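Local coordinates for protein halohydrin dehalogenase (Rhizobium radiobacter, PDB 4IY1) that probably catalyses the reversible dehalogenation of vicinal halohydrins to epoxides, and is an engineered enzyme of the short-chain dehydrogenase/reductase superfamily, at residues 166-178 with 229-243. The protein carries 37 engineered substitutions. Residues are numbered along the deposited sequence; the frame is centred on the assembly and turned at random.
Sequences HNIPVFAIAPNGV and CDYLTGQVFWLAGGF. Engineered in segment 166-178: His166 (natural residue Tyr), Ala174 (natural residue Gly), Gly177 (natural residue Tyr), Val178 (natural residue Leu).
Phe171 and Phe237 set their rings by the same first torsion, CG anti to the carbonyl carbon (chi1 -60° and -61°), which brings them together on one face of the sheet, crossing obliquely with planes 54° apart. Phe171 CD2 sits 3.6 Å from Phe237 CE2, at the edge of the Phe237 ring, while CG of Gln235 covers the centre of one Phe237 face. The far rim of Phe171 reaches the turn before the strand: CE2 lies 3.4 Å from Leu232 O, near the ring plane, and also touches Leu232 CB. An alanine in place of Phe171 would probably open a gap between Leu232 and Phe237 and leave the Phe237 edge without its aromatic neighbour. Further along this face, the side chains of Ile173 and Leu239 lie side by side, CG2 of Ile173 3.9 Å from CD1 of Leu239; Val221 of helix 214-225 packs on Ile173 and Leu224 on Phe237. On the other face the methyl of Ala174, engineered, packs against Trp238 CE3 at 4.0 Å.

Thr233 turns OG1 back to accept the N-H of Val170 at 2.9 Å; the same hydroxyl donates to a water that donates to Ile168 O. Gly234 N, still in the turn, bonds to Val170 O; the parallel ladder runs Ala172 N to Gln235 O, Phe237 N to Ala172 O, and Ala174 N to Phe237 O at 2.7 Å, nearly straight. Asn176 N bonds to Leu239 O and its OD1 stands over one face of the Phe243 ring. Strand 170-175 bonds to strand 126-130 on its other side; strand 236-239, outermost within this chain, faces a second subunit whose Trp238 N bonds to Gln235 OE1. The seven-stranded parallel sheet, order 3-2-1-4-5-6-7, is that of the Rossmann-like short-chain dehydrogenase/reductase fold.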
loop_
_atom_site.group_PDB
_atom_site.type_symbol
_atom_site.label_atom_id
_atom_site.label_comp_id
_atom_site.label_asym_id
_atom_site.label_seq_id
_atom_site.Cartn_x
_atom_site.Cartn_y
_atom_site.Cartn_z
ATOM N N HIS B 166 17.829 4.481 18.008
ATOM C CA HIS B 166 18.049 4.079 19.387
ATOM C C HIS B 166 17.862 2.609 19.570
ATOM O O HIS B 166 17.629 2.126 20.670
ATOM C CB HIS B 166 17.156 4.875 20.329
ATOM C CG HIS B 166 17.239 6.372 20.110
ATOM N ND1 HIS B 166 18.226 7.131 20.639
ATOM C CD2 HIS B 166 16.476 7.226 19.300
ATOM C CE1 HIS B 166 18.116 8.394 20.174
ATOM N NE2 HIS B 166 17.031 8.459 19.379
ATOM N N ASN B 167 17.952 1.883 18.475
ATOM C CA ASN B 167 17.819 0.424 18.507
ATOM C C ASN B 167 16.502 -0.121 19.104
ATOM O O ASN B 167 16.500 -1.150 19.786
ATOM C CB ASN B 167 19.015 -0.196 19.223
ATOM C CG ASN B 167 19.045 -1.705 19.098
ATOM O OD1 ASN B 167 18.992 -2.250 17.994
ATOM N ND2 ASN B 167 19.125 -2.392 20.232
ATOM N N ILE B 168 15.385 0.527 18.791
ATOM C CA ILE B 168 14.079 0.098 19.295
ATOM C C ILE B 168 13.147 -0.157 18.113
ATOM O O ILE B 168 12.603 0.802 17.552
ATOM C CB ILE B 168 13.454 1.217 20.131
ATOM C CG1 ILE B 168 14.266 1.445 21.406
ATOM C CG2 ILE B 168 12.007 0.917 20.511
ATOM C CD1 ILE B 168 13.990 2.781 22.028
ATOM N N PRO B 169 12.860 -1.446 17.804
ATOM C CA PRO B 169 11.955 -1.764 16.690
ATOM C C PRO B 169 10.518 -1.455 17.055
ATOM O O PRO B 169 10.146 -1.572 18.221
ATOM C CB PRO B 169 12.136 -3.282 16.514
ATOM C CG PRO B 169 13.513 -3.553 17.076
ATOM C CD PRO B 169 13.551 -2.654 18.288
ATOM N N VAL B 170 9.748 -0.926 16.102
ATOM C CA VAL B 170 8.324 -0.639 16.365
ATOM C C VAL B 170 7.462 -1.332 15.277
ATOM O O VAL B 170 7.848 -1.349 14.127
ATOM C CB VAL B 170 8.058 0.880 16.366
ATOM C CG1 VAL B 170 6.631 1.189 16.717
ATOM C CG2 VAL B 170 9.012 1.627 17.344
ATOM N N PHE B 171 6.354 -1.959 15.673
ATOM C CA PHE B 171 5.578 -2.850 14.789
ATOM C C PHE B 171 4.109 -2.570 15.040
ATOM O O PHE B 171 3.734 -2.269 16.180
ATOM C CB PHE B 171 5.804 -4.326 15.141
ATOM C CG PHE B 171 7.212 -4.769 15.020
ATOM C CD1 PHE B 171 7.954 -5.042 16.142
ATOM C CD2 PHE B 171 7.790 -4.959 13.757
ATOM C CE1 PHE B 171 9.257 -5.496 16.037
ATOM C CE2 PHE B 171 9.103 -5.370 13.646
ATOM C CZ PHE B 171 9.835 -5.640 14.773
ATOM N N ALA B 172 3.265 -2.754 14.019
ATOM C CA ALA B 172 1.809 -2.886 14.245
ATOM C C ALA B 172 1.288 -4.258 13.776
ATOM O O ALA B 172 1.726 -4.776 12.752
ATOM C CB ALA B 172 1.039 -1.774 13.543
ATOM N N ILE B 173 0.367 -4.845 14.532
ATOM C CA ILE B 173 -0.254 -6.095 14.095
ATOM C C ILE B 173 -1.715 -5.818 13.820
ATOM O O ILE B 173 -2.445 -5.407 14.705
ATOM C CB ILE B 173 -0.141 -7.220 15.149
ATOM C CG1 ILE B 173 1.303 -7.679 15.293
ATOM C CG2 ILE B 173 -1.011 -8.428 14.732
ATOM C CD1 ILE B 173 1.534 -8.549 16.539
ATOM N N ALA B 174 -2.129 -6.017 12.572
ATOM C CA ALA B 174 -3.444 -5.594 12.139
ATOM C C ALA B 174 -4.296 -6.860 11.862
ATOM O O ALA B 174 -4.209 -7.434 10.796
ATOM C CB ALA B 174 -3.325 -4.760 10.845
ATOM N N PRO B 175 -5.057 -7.319 12.855
ATOM C CA PRO B 175 -5.729 -8.607 12.709
ATOM C C PRO B 175 -7.106 -8.510 12.088
ATOM O O PRO B 175 -7.703 -7.429 12.013
ATOM C CB PRO B 175 -5.823 -9.135 14.155
ATOM C CG PRO B 175 -5.133 -8.110 15.014
ATOM C CD PRO B 175 -5.078 -6.843 14.240
ATOM N N ASN B 176 -7.560 -9.614 11.519
ATOM C CA ASN B 176 -9.004 -9.832 11.350
ATOM C C ASN B 176 -9.311 -11.322 11.530
ATOM O O ASN B 176 -8.501 -12.156 11.156
ATOM C CB ASN B 176 -9.485 -9.337 9.979
ATOM C CG ASN B 176 -10.995 -9.505 9.786
ATOM O OD1 ASN B 176 -11.455 -10.416 9.079
ATOM N ND2 ASN B 176 -11.767 -8.626 10.402
ATOM N N GLY B 177 -10.416 -11.639 12.209
ATOM C CA GLY B 177 -10.876 -13.014 12.327
ATOM C C GLY B 177 -10.067 -13.808 13.339
ATOM O O GLY B 177 -9.925 -15.032 13.210
ATOM N N VAL B 178 -9.528 -13.127 14.353
ATOM C CA VAL B 178 -8.808 -13.847 15.386
ATOM C C VAL B 178 -9.776 -14.246 16.496
ATOM O O VAL B 178 -10.442 -13.396 17.079
ATOM C CB VAL B 178 -7.645 -13.036 15.980
ATOM C CG1 VAL B 178 -7.069 -13.801 17.157
ATOM C CG2 VAL B 178 -6.557 -12.815 14.924
ATOM N N CYS B 229 14.362 -10.681 14.872
ATOM C CA CYS B 229 14.143 -10.042 13.579
ATOM C C CYS B 229 13.849 -8.553 13.717
ATOM O O CYS B 229 12.853 -8.067 13.185
ATOM C CB CYS B 229 12.989 -10.715 12.838
ATOM S SG CYS B 229 13.094 -10.492 11.044
ATOM N N ASP B 230 14.762 -7.812 14.351
ATOM C CA ASP B 230 14.566 -6.389 14.565
ATOM C C ASP B 230 14.507 -5.637 13.237
ATOM O O ASP B 230 14.008 -4.526 13.174
ATOM C CB ASP B 230 15.710 -5.814 15.408
ATOM C CG ASP B 230 15.669 -6.283 16.852
ATOM O OD1 ASP B 230 14.632 -6.848 17.311
ATOM O OD2 ASP B 230 16.688 -6.076 17.533
ATOM N N TYR B 231 15.128 -6.192 12.213
ATOM C CA TYR B 231 15.190 -5.550 10.920
ATOM C C TYR B 231 13.841 -5.383 10.218
ATOM O O TYR B 231 13.757 -4.689 9.199
ATOM C CB TYR B 231 16.200 -6.277 10.023
ATOM C CG TYR B 231 17.024 -5.346 9.162
ATOM C CD1 TYR B 231 16.983 -5.435 7.749
ATOM C CD2 TYR B 231 17.825 -4.342 9.742
ATOM C CE1 TYR B 231 17.734 -4.575 6.952
ATOM C CE2 TYR B 231 18.561 -3.469 8.947
ATOM C CZ TYR B 231 18.517 -3.596 7.557
ATOM O OH TYR B 231 19.225 -2.725 6.773
ATOM N N LEU B 232 12.793 -6.020 10.749
ATOM C CA LEU B 232 11.427 -5.869 10.229
ATOM C C LEU B 232 10.765 -4.581 10.719
ATOM O O LEU B 232 9.599 -4.304 10.406
ATOM C CB LEU B 232 10.567 -7.057 10.682
ATOM C CG LEU B 232 10.488 -8.267 9.779
ATOM C CD1 LEU B 232 9.776 -9.402 10.521
ATOM C CD2 LEU B 232 9.758 -7.887 8.497
ATOM N N THR B 233 11.483 -3.814 11.536
ATOM C CA THR B 233 10.889 -2.668 12.190
ATOM C C THR B 233 10.059 -1.781 11.244
ATOM O O THR B 233 10.477 -1.491 10.118
ATOM C CB THR B 233 11.942 -1.850 12.970
ATOM O OG1 THR B 233 11.291 -0.796 13.678
ATOM C CG2 THR B 233 13.052 -1.285 12.045
ATOM N N GLY B 234 8.888 -1.328 11.703
ATOM C CA GLY B 234 8.040 -0.473 10.846
ATOM C C GLY B 234 6.961 -1.224 10.049
ATOM O O GLY B 234 5.986 -0.633 9.651
ATOM N N GLN B 235 7.070 -2.545 9.984
ATOM C CA GLN B 235 6.066 -3.412 9.340
ATOM C C GLN B 235 4.744 -3.382 10.076
ATOM O O GLN B 235 4.690 -3.429 11.310
ATOM C CB GLN B 235 6.580 -4.858 9.305
ATOM C CG GLN B 235 5.706 -5.850 8.542
ATOM C CD GLN B 235 5.953 -5.794 7.039
ATOM O OE1 GLN B 235 7.102 -5.796 6.588
ATOM N NE2 GLN B 235 4.887 -5.603 6.275
ATOM N N VAL B 236 3.683 -3.278 9.297
ATOM C CA VAL B 236 2.324 -3.600 9.720
ATOM C C VAL B 236 2.006 -5.023 9.227
ATOM O O VAL B 236 2.077 -5.304 8.037
ATOM C CB VAL B 236 1.339 -2.624 9.050
ATOM C CG1 VAL B 236 -0.086 -2.877 9.532
ATOM C CG2 VAL B 236 1.757 -1.175 9.334
ATOM N N PHE B 237 1.680 -5.922 10.141
ATOM C CA PHE B 237 1.449 -7.321 9.786
ATOM C C PHE B 237 -0.042 -7.545 9.666
ATOM O O PHE B 237 -0.782 -7.171 10.551
ATOM C CB PHE B 237 1.982 -8.237 10.885
ATOM C CG PHE B 237 3.449 -8.099 11.118
ATOM C CD1 PHE B 237 4.341 -8.930 10.472
ATOM C CD2 PHE B 237 3.940 -7.082 11.920
ATOM C CE1 PHE B 237 5.692 -8.830 10.714
ATOM C CE2 PHE B 237 5.290 -6.946 12.125
ATOM C CZ PHE B 237 6.172 -7.803 11.508
ATOM N N TRP B 238 -0.476 -7.991 8.492
ATOM C CA TRP B 238 -1.902 -8.210 8.215
ATOM C C TRP B 238 -2.250 -9.642 8.537
ATOM O O TRP B 238 -1.951 -10.560 7.739
ATOM C CB TRP B 238 -2.219 -7.870 6.760
ATOM C CG TRP B 238 -1.851 -6.444 6.371
ATOM C CD1 TRP B 238 -0.610 -5.965 5.893
ATOM C CD2 TRP B 238 -2.697 -5.242 6.508
ATOM N NE1 TRP B 238 -0.656 -4.589 5.676
ATOM C CE2 TRP B 238 -1.884 -4.097 6.015
ATOM C CE3 TRP B 238 -4.020 -5.018 6.881
ATOM C CZ2 TRP B 238 -2.387 -2.805 5.974
ATOM C CZ3 TRP B 238 -4.501 -3.698 6.867
ATOM C CH2 TRP B 238 -3.709 -2.623 6.413
ATOM N N LEU B 239 -2.598 -9.851 9.811
ATOM C CA LEU B 239 -2.926 -11.170 10.398
ATOM C C LEU B 239 -4.398 -11.466 10.165
ATOM O O LEU B 239 -5.226 -11.291 11.066
ATOM C CB LEU B 239 -2.733 -11.105 11.922
ATOM C CG LEU B 239 -1.925 -12.117 12.737
ATOM C CD1 LEU B 239 -2.312 -12.101 14.211
ATOM C CD2 LEU B 239 -1.867 -13.524 12.181
ATOM N N ALA B 240 -4.755 -11.813 8.941
ATOM C CA ALA B 240 -6.169 -11.906 8.588
ATOM C C ALA B 240 -6.470 -13.149 7.715
ATOM O O ALA B 240 -7.464 -13.166 6.988
ATOM C CB ALA B 240 -6.625 -10.617 7.876
ATOM N N GLY B 241 -5.577 -14.141 7.743
ATOM C CA GLY B 241 -5.777 -15.410 7.008
ATOM C C GLY B 241 -6.134 -15.254 5.535
ATOM O O GLY B 241 -6.815 -16.115 4.965
ATOM N N GLY B 242 -5.715 -14.142 4.921
ATOM C CA GLY B 242 -5.921 -13.894 3.486
ATOM C C GLY B 242 -7.211 -13.158 3.189
ATOM O O GLY B 242 -7.580 -12.964 2.026
ATOM N N PHE B 243 -7.904 -12.715 4.228
ATOM C CA PHE B 243 -9.062 -11.834 4.029
ATOM C C PHE B 243 -8.600 -10.532 3.378
ATOM O O PHE B 243 -7.489 -10.092 3.637
ATOM C CB PHE B 243 -9.740 -11.544 5.378
ATOM C CG PHE B 243 -10.937 -10.652 5.277
ATOM C CD1 PHE B 243 -10.807 -9.272 5.418
ATOM C CD2 PHE B 243 -12.208 -11.188 5.114
ATOM C CE1 PHE B 243 -11.916 -8.445 5.384
ATOM C CE2 PHE B 243 -13.321 -10.365 5.049
ATOM C CZ PHE B 243 -13.176 -8.988 5.198
HETATM O O HOH W 1 18.682 -4.737 16.745
HETATM O O HOH W 2 12.743 1.202 14.751
HETATM O O HOH W 3 -10.015 -12.806 8.419
#